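Local coordinates for protein lactose Operon Repressor (Escherichia coli, PDB 1JYE) that represses transcription of the lactose operon by binding operator DNA, and is a two-chain form here, lacking the C-terminal end, at residues L73-Q78 with Q291-L296. The protein carries 1 engineered substitution. Numbering follows the deposited sequence.
Sequences LHAPSQ and QDFRLL
Phe293 lays its ring against the first turn of helix 74-89, with Ala75 packed over one face. Both partners belong to the periplasmic-binding-protein-like core of a LacI-family repressor: helix 74-89 follows strand 63-68 of a parallel sheet, and helix 293-308 starts just after strand 288-290. The tight part is apolar. Ala75 CA sits 4.2 Å from the centroid of the Phe293 ring and 13° off the normal, a CH-pi contact, while the methyl CB reaches the far end of the ring at CZ, 3.7 Å away. Gln291 O lies over the opposite face, toward the rim, so the ring is flanked by a backbone carbonyl on one side and the helix on the other. At the root of the ring, Gln78 CB meets Phe293 CB at 3.6 Å.

Things ease off toward His74, whose imidazole edge brings CE1 only to 4.3 Å from Phe293 CE2. No hydrogen bond joins the two segments. With CG beside its backbone N (chi1 -59°), Gln78 lays that carbon over the rim of one face of the His74 imidazole; the bend at chi2 turns the amide onward, where NE2 is bonded to Ala72 O of the second subunit. Arg294 is exposed, its NH1 in a salt bridge with Asp292 OD2, the same oxygen that caps the helix by accepting from Leu295 N at 3.1 Å, from above the carboxylate plane.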
loop_
_atom_site.group_PDB
_atom_site.type_symbol
_atom_site.label_atom_id
_atom_site.label_comp_id
_atom_site.label_asym_id
_atom_site.label_seq_id
_atom_site.Cartn_x
_atom_site.Cartn_y
_atom_site.Cartn_z
ATOM N N LEU A 73 -1.700 -5.570 -1.940
ATOM C CA LEU A 73 -1.662 -5.774 -0.495
ATOM C C LEU A 73 -0.497 -4.960 0.068
ATOM O O LEU A 73 0.572 -4.889 -0.542
ATOM C CB LEU A 73 -1.466 -7.264 -0.180
ATOM C CG LEU A 73 -2.592 -8.207 -0.620
ATOM C CD1 LEU A 73 -2.118 -9.653 -0.550
ATOM C CD2 LEU A 73 -3.807 -7.992 0.269
ATOM N N HIS A 74 -0.700 -4.355 1.233
ATOM C CA HIS A 74 0.326 -3.521 1.847
ATOM C C HIS A 74 1.651 -4.207 2.165
ATOM O O HIS A 74 2.703 -3.757 1.715
ATOM C CB HIS A 74 -0.229 -2.860 3.115
ATOM C CG HIS A 74 0.776 -2.025 3.848
ATOM N ND1 HIS A 74 1.631 -2.550 4.794
ATOM C CD2 HIS A 74 1.078 -0.709 3.759
ATOM C CE1 HIS A 74 2.416 -1.592 5.256
ATOM N NE2 HIS A 74 2.101 -0.466 4.643
ATOM N N ALA A 75 1.610 -5.289 2.937
ATOM C CA ALA A 75 2.840 -5.986 3.305
ATOM C C ALA A 75 3.691 -6.396 2.098
ATOM O O ALA A 75 4.878 -6.072 2.031
ATOM C CB ALA A 75 2.515 -7.208 4.165
ATOM N N PRO A 76 3.101 -7.113 1.128
ATOM C CA PRO A 76 3.885 -7.521 -0.041
ATOM C C PRO A 76 4.524 -6.338 -0.773
ATOM O O PRO A 76 5.685 -6.400 -1.170
ATOM C CB PRO A 76 2.858 -8.253 -0.905
ATOM C CG PRO A 76 1.919 -8.831 0.112
ATOM C CD PRO A 76 1.739 -7.675 1.064
ATOM N N SER A 77 3.773 -5.254 -0.945
ATOM C CA SER A 77 4.315 -4.092 -1.640
ATOM C C SER A 77 5.481 -3.450 -0.887
ATOM O O SER A 77 6.426 -2.967 -1.500
ATOM C CB SER A 77 3.211 -3.058 -1.898
ATOM O OG SER A 77 2.615 -2.626 -0.692
ATOM N N GLN A 78 5.432 -3.454 0.441
ATOM C CA GLN A 78 6.524 -2.863 1.212
ATOM C C GLN A 78 7.775 -3.724 1.065
ATOM O O GLN A 78 8.887 -3.215 0.920
ATOM C CB GLN A 78 6.135 -2.751 2.688
ATOM C CG GLN A 78 4.897 -1.900 2.941
ATOM C CD GLN A 78 5.046 -0.478 2.428
ATOM O OE1 GLN A 78 5.964 0.239 2.817
ATOM N NE2 GLN A 78 4.137 -0.066 1.549
ATOM N N GLN A 291 6.598 -4.950 12.127
ATOM C CA GLN A 291 7.275 -5.906 11.258
ATOM C C GLN A 291 8.007 -5.000 10.275
ATOM O O GLN A 291 7.377 -4.343 9.448
ATOM C CB GLN A 291 6.290 -6.789 10.490
ATOM C CG GLN A 291 5.428 -7.689 11.359
ATOM C CD GLN A 291 4.838 -8.840 10.572
ATOM O OE1 GLN A 291 5.362 -9.956 10.598
ATOM N NE2 GLN A 291 3.754 -8.573 9.851
ATOM N N ASP A 292 9.330 -4.964 10.375
ATOM C CA ASP A 292 10.142 -4.107 9.510
ATOM C C ASP A 292 10.290 -4.684 8.101
ATOM O O ASP A 292 11.298 -5.310 7.774
ATOM C CB ASP A 292 11.512 -3.901 10.160
ATOM C CG ASP A 292 12.286 -2.751 9.546
ATOM O OD1 ASP A 292 13.241 -2.279 10.196
ATOM O OD2 ASP A 292 11.946 -2.325 8.421
ATOM N N PHE A 293 9.278 -4.458 7.269
ATOM C CA PHE A 293 9.279 -4.975 5.904
ATOM C C PHE A 293 10.459 -4.488 5.077
ATOM O O PHE A 293 10.962 -5.213 4.219
ATOM C CB PHE A 293 7.971 -4.610 5.195
ATOM C CG PHE A 293 6.746 -5.164 5.863
ATOM C CD1 PHE A 293 6.590 -6.536 6.034
ATOM C CD2 PHE A 293 5.751 -4.313 6.333
ATOM C CE1 PHE A 293 5.461 -7.053 6.664
ATOM C CE2 PHE A 293 4.615 -4.823 6.965
ATOM C CZ PHE A 293 4.472 -6.195 7.130
ATOM N N ARG A 294 10.902 -3.261 5.328
ATOM C CA ARG A 294 12.031 -2.719 4.588
ATOM C C ARG A 294 13.267 -3.559 4.891
ATOM O O ARG A 294 14.029 -3.917 3.991
ATOM C CB ARG A 294 12.288 -1.268 4.991
ATOM C CG ARG A 294 13.322 -0.568 4.124
ATOM C CD ARG A 294 13.979 0.585 4.868
ATOM N NE ARG A 294 15.281 0.213 5.422
ATOM C CZ ARG A 294 15.478 -0.733 6.337
ATOM N NH1 ARG A 294 14.457 -1.422 6.825
ATOM N NH2 ARG A 294 16.706 -0.997 6.761
ATOM N N LEU A 295 13.463 -3.874 6.168
ATOM C CA LEU A 295 14.604 -4.679 6.574
ATOM C C LEU A 295 14.525 -6.063 5.931
ATOM O O LEU A 295 15.527 -6.586 5.446
ATOM C CB LEU A 295 14.646 -4.815 8.097
ATOM C CG LEU A 295 15.781 -5.676 8.657
ATOM C CD1 LEU A 295 17.123 -5.069 8.283
ATOM C CD2 LEU A 295 15.642 -5.786 10.166
ATOM N N LEU A 296 13.335 -6.652 5.925
ATOM C CA LEU A 296 13.154 -7.975 5.330
ATOM C C LEU A 296 13.506 -7.977 3.843
ATOM O O LEU A 296 14.261 -8.830 3.377
ATOM C CB LEU A 296 11.708 -8.446 5.511
ATOM C CG LEU A 296 11.354 -9.777 4.844
ATOM C CD1 LEU A 296 12.201 -10.900 5.438
ATOM C CD2 LEU A 296 9.872 -10.062 5.039
#